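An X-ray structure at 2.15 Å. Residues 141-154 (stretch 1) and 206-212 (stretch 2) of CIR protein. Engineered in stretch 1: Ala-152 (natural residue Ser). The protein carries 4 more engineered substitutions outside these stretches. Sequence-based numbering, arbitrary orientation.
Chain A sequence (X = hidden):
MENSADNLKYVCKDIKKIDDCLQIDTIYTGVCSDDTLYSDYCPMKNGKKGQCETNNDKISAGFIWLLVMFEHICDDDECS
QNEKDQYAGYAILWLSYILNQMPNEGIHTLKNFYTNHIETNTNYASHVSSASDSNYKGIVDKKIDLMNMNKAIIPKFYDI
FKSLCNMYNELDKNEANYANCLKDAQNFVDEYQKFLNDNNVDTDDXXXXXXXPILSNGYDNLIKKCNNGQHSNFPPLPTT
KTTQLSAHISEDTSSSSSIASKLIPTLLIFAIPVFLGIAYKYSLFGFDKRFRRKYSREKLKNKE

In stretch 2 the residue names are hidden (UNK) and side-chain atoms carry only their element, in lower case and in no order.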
# COMPACT_ATOMS: atom_id res chain seq x y z
N ASP A 141 15.03 2.83 -0.32
CA ASP A 141 15.90 1.82 -0.89
C ASP A 141 15.70 0.44 -0.24
O ASP A 141 15.74 -0.56 -0.94
CB ASP A 141 17.38 2.23 -0.77
CG ASP A 141 17.83 3.18 -1.84
OD1 ASP A 141 17.18 3.21 -2.93
OD2 ASP A 141 18.82 3.92 -1.59
N LYS A 142 15.51 0.41 1.10
CA LYS A 142 15.30 -0.83 1.81
C LYS A 142 13.98 -1.43 1.39
O LYS A 142 13.93 -2.63 1.17
CB LYS A 142 15.29 -0.61 3.34
CG LYS A 142 16.14 -1.62 4.12
CD LYS A 142 15.90 -3.12 3.87
CE LYS A 142 17.20 -3.85 4.13
NZ LYS A 142 17.17 -5.34 3.93
N LYS A 143 12.92 -0.62 1.26
CA LYS A 143 11.61 -1.10 0.85
C LYS A 143 11.65 -1.64 -0.57
O LYS A 143 11.08 -2.70 -0.82
CB LYS A 143 10.51 -0.03 1.04
CG LYS A 143 10.35 0.46 2.48
CD LYS A 143 9.97 -0.66 3.47
CE LYS A 143 9.82 -0.19 4.91
NZ LYS A 143 9.23 -1.25 5.82
N ILE A 144 12.39 -0.98 -1.49
CA ILE A 144 12.55 -1.45 -2.87
C ILE A 144 13.30 -2.80 -2.89
O ILE A 144 12.88 -3.74 -3.58
CB ILE A 144 13.23 -0.37 -3.76
CG1 ILE A 144 12.28 0.77 -4.06
CG2 ILE A 144 13.82 -0.95 -5.06
CD1 ILE A 144 12.97 2.00 -4.63
N ASP A 145 14.34 -2.90 -2.08
CA ASP A 145 15.13 -4.13 -1.98
C ASP A 145 14.29 -5.27 -1.40
O ASP A 145 14.39 -6.40 -1.86
CB ASP A 145 16.39 -3.89 -1.16
CG ASP A 145 17.42 -4.99 -1.31
OD1 ASP A 145 17.63 -5.45 -2.46
OD2 ASP A 145 18.00 -5.40 -0.27
N LEU A 146 13.41 -4.96 -0.43
CA LEU A 146 12.50 -5.92 0.15
C LEU A 146 11.51 -6.41 -0.89
O LEU A 146 11.21 -7.60 -0.89
CB LEU A 146 11.75 -5.31 1.33
CG LEU A 146 12.51 -5.33 2.64
CD1 LEU A 146 11.79 -4.49 3.67
CD2 LEU A 146 12.81 -6.79 3.11
N MET A 147 11.01 -5.54 -1.77
CA MET A 147 10.09 -5.97 -2.83
C MET A 147 10.76 -6.93 -3.79
O MET A 147 10.14 -7.90 -4.20
CB MET A 147 9.44 -4.78 -3.57
CG MET A 147 8.68 -3.82 -2.64
SD MET A 147 7.17 -4.48 -1.91
CE MET A 147 7.75 -4.99 -0.30
N ASN A 148 12.06 -6.68 -4.10
CA ASN A 148 12.85 -7.53 -4.96
C ASN A 148 13.20 -8.85 -4.31
O ASN A 148 13.18 -9.87 -4.97
CB ASN A 148 14.12 -6.81 -5.43
CG ASN A 148 13.86 -5.96 -6.64
OD1 ASN A 148 13.98 -6.43 -7.77
ND2 ASN A 148 13.46 -4.70 -6.41
N MET A 149 13.50 -8.84 -3.00
CA MET A 149 13.81 -10.07 -2.26
C MET A 149 12.61 -11.01 -2.18
O MET A 149 12.78 -12.23 -2.09
CB MET A 149 14.28 -9.73 -0.83
CG MET A 149 15.68 -9.10 -0.73
SD MET A 149 16.99 -9.87 -1.70
CE MET A 149 18.41 -8.75 -1.31
N ASN A 150 11.39 -10.46 -2.21
CA ASN A 150 10.15 -11.21 -2.12
C ASN A 150 9.38 -11.17 -3.45
O ASN A 150 8.19 -11.45 -3.43
CB ASN A 150 9.25 -10.54 -1.04
CG ASN A 150 9.73 -10.69 0.39
OD1 ASN A 150 9.74 -11.79 0.95
ND2 ASN A 150 10.11 -9.60 1.02
N LYS A 151 10.02 -10.78 -4.59
CA LYS A 151 9.33 -10.55 -5.87
C LYS A 151 8.39 -11.68 -6.29
O LYS A 151 7.29 -11.39 -6.76
CB LYS A 151 10.29 -10.17 -7.01
CG LYS A 151 11.35 -11.19 -7.37
CD LYS A 151 12.13 -10.72 -8.59
CE LYS A 151 13.43 -11.44 -8.77
NZ LYS A 151 14.51 -10.84 -7.94
N ALA A 152 8.78 -12.95 -6.06
CA ALA A 152 7.92 -14.08 -6.39
C ALA A 152 6.59 -14.13 -5.62
O ALA A 152 5.60 -14.57 -6.19
CB ALA A 152 8.68 -15.39 -6.21
N ILE A 153 6.54 -13.63 -4.36
CA ILE A 153 5.31 -13.66 -3.59
C ILE A 153 4.60 -12.31 -3.50
O ILE A 153 3.44 -12.29 -3.09
CB ILE A 153 5.46 -14.27 -2.16
CG1 ILE A 153 6.69 -13.76 -1.41
CG2 ILE A 153 5.53 -15.79 -2.20
CD1 ILE A 153 6.40 -12.82 -0.38
N ILE A 154 5.26 -11.19 -3.82
CA ILE A 154 4.64 -9.86 -3.66
C ILE A 154 3.23 -9.74 -4.32
O ILE A 154 2.32 -9.30 -3.62
CB ILE A 154 5.59 -8.70 -4.05
CG1 ILE A 154 6.69 -8.53 -2.97
CG2 ILE A 154 4.83 -7.37 -4.23
CD1 ILE A 154 6.15 -8.28 -1.53
N UNK A 206 14.23 -13.72 6.68
CA UNK A 206 14.53 -12.33 7.00
C UNK A 206 13.67 -11.36 6.22
O UNK A 206 13.15 -10.41 6.82
c UNK A 206 15.99 -12.00 6.73
o UNK A 206 16.90 -12.74 7.52
N UNK A 207 13.55 -11.57 4.89
CA UNK A 207 12.80 -10.71 3.98
C UNK A 207 11.33 -10.80 4.21
O UNK A 207 10.63 -9.79 4.06
o UNK A 207 14.45 -10.89 2.27
c UNK A 207 13.08 -11.10 2.53
N UNK A 208 10.82 -12.02 4.49
CA UNK A 208 9.40 -12.16 4.72
C UNK A 208 9.01 -11.46 6.03
O UNK A 208 8.01 -10.75 6.06
c UNK A 208 6.75 -13.96 5.90
c UNK A 208 5.37 -13.96 5.94
o UNK A 208 3.28 -13.63 4.79
c UNK A 208 5.31 -13.38 3.61
c UNK A 208 6.69 -13.40 3.58
c UNK A 208 8.95 -13.61 4.69
c UNK A 208 4.65 -13.66 4.78
c UNK A 208 7.44 -13.69 4.71
N UNK A 209 9.88 -11.56 7.08
CA UNK A 209 9.68 -10.94 8.40
C UNK A 209 9.50 -9.43 8.35
O UNK A 209 8.86 -8.84 9.24
c UNK A 209 10.84 -12.73 10.01
c UNK A 209 12.94 -13.51 11.52
n UNK A 209 14.36 -14.00 11.45
c UNK A 209 10.83 -11.30 9.39
c UNK A 209 12.33 -13.25 10.15
N UNK A 210 10.06 -8.78 7.31
CA UNK A 210 9.94 -7.34 7.16
C UNK A 210 8.69 -6.90 6.42
O UNK A 210 8.33 -5.73 6.52
c UNK A 210 11.18 -6.73 6.51
c UNK A 210 13.35 -5.62 7.09
o UNK A 210 14.48 -5.82 6.65
c UNK A 210 12.41 -6.76 7.40
n UNK A 210 12.89 -4.38 7.30
N UNK A 211 8.03 -7.79 5.65
CA UNK A 211 6.75 -7.41 5.00
C UNK A 211 5.55 -7.91 5.83
O UNK A 211 4.51 -7.27 5.83
c UNK A 211 6.67 -9.32 3.33
c UNK A 211 6.65 -7.79 3.51
c UNK A 211 6.38 -9.78 1.91
c UNK A 211 7.80 -7.15 2.78
N UNK A 212 5.72 -9.02 6.57
CA UNK A 212 4.71 -9.57 7.46
C UNK A 212 4.02 -8.52 8.39
O UNK A 212 2.80 -8.57 8.48
c UNK A 212 5.12 -12.60 9.93
c UNK A 212 4.39 -11.43 9.27
c UNK A 212 3.10 -11.92 8.61
c UNK A 212 5.30 -10.73 8.26

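Position 206 carries two side-chain atoms, one carbon and then one oxygen. The oxygen is bonded to the carbon attached to CA, and no second branch is present, which is the pattern of a serine. On the side-chain side its nearest approach is CB to Leu-146 CD2, 7.1 Å, so the assignment rests on composition alone: Ser-206.

Position 207 has the same composition, one carbon followed by one oxygen, but its CA-to-CB bond points toward stretch 1. The oxygen lies 3.3 Å from CB of Met-149, a contact with carbon and not a hydrogen bond. A single unbranched hydroxyl identifies Ser-207. Its CA is 6.1 Å from CA of Leu-146, so the backbones come close here.

At position 208, one carbon leads to a ring of six carbons bearing an oxygen on the atom farthest from the backbone. A ring carbon comes within 4.0 Å of Ile-153 CD1. The phenol ring defines Tyr-208, and the carbon in question is CD1. Ile-153 CD1 and Asn-150 OD1 both sit at the ring edge, near its plane. The hydroxyl is hydrogen-bonded elsewhere in the structure.

Four carbons in a row ending in nitrogen occupy position 209. The chain starts away from stretch 1; CB, its nearest atom, is 8.0 Å from Leu-146 CD2. An unbranched chain with a terminal amine is a lysine, Lys-209.

Position 210 has three carbons, the third carrying one oxygen and one nitrogen, hence a carboxamide. CB lies 3.7 Å from Leu-146 CD1, and the terminal oxygen is 3.9 Å from Lys-142 NZ. The length of the chain before the amide gives Gln-210; the separation from Lys-142 is too long to count as a hydrogen bond.

Four carbons forked at the first, with one arm two carbons long, mark position 211. The end of the long arm is 3.8 Å from Ile-153 CD1 and equally far from Ile-154 CD1, while the short arm is 3.8 Å from Met-147 CE. Branching at CB with no heteroatom indicates Ile-211, whose chi1 is p and chi2 t.

Position 212 also has four carbons, but the fork falls at the second. This is Leu-212, whose side chain comes nearest at CB, 8.6 Å from Asn-150 OD1.

The contact combines one polar link with an apolar cluster. The helix axes approach to 9.5 Å at 121°, and the two stretches bury 443 Å² in total. Asn-150, the first residue to leave helical phi/psi, directs its amide across the gap: ND2 donates to Ser-207 O at 3.1 Å with a nearly straight angle of 168°. The same ND2 donates to Leu-146 O at 3.0 Å, with a more bent 140°, tying the hydrogen-bonded amide back to its own helix. Beside this link, Ile-211 packs against Met-147, Ile-153 and Ile-154, its CD1 also reaching 3.8 Å from Asn-150 CG. Leu-146 adds apolar cover, with CD2 3.8 Å from Ser-207 O.

Stretch 2 206-212: SSYKQIL
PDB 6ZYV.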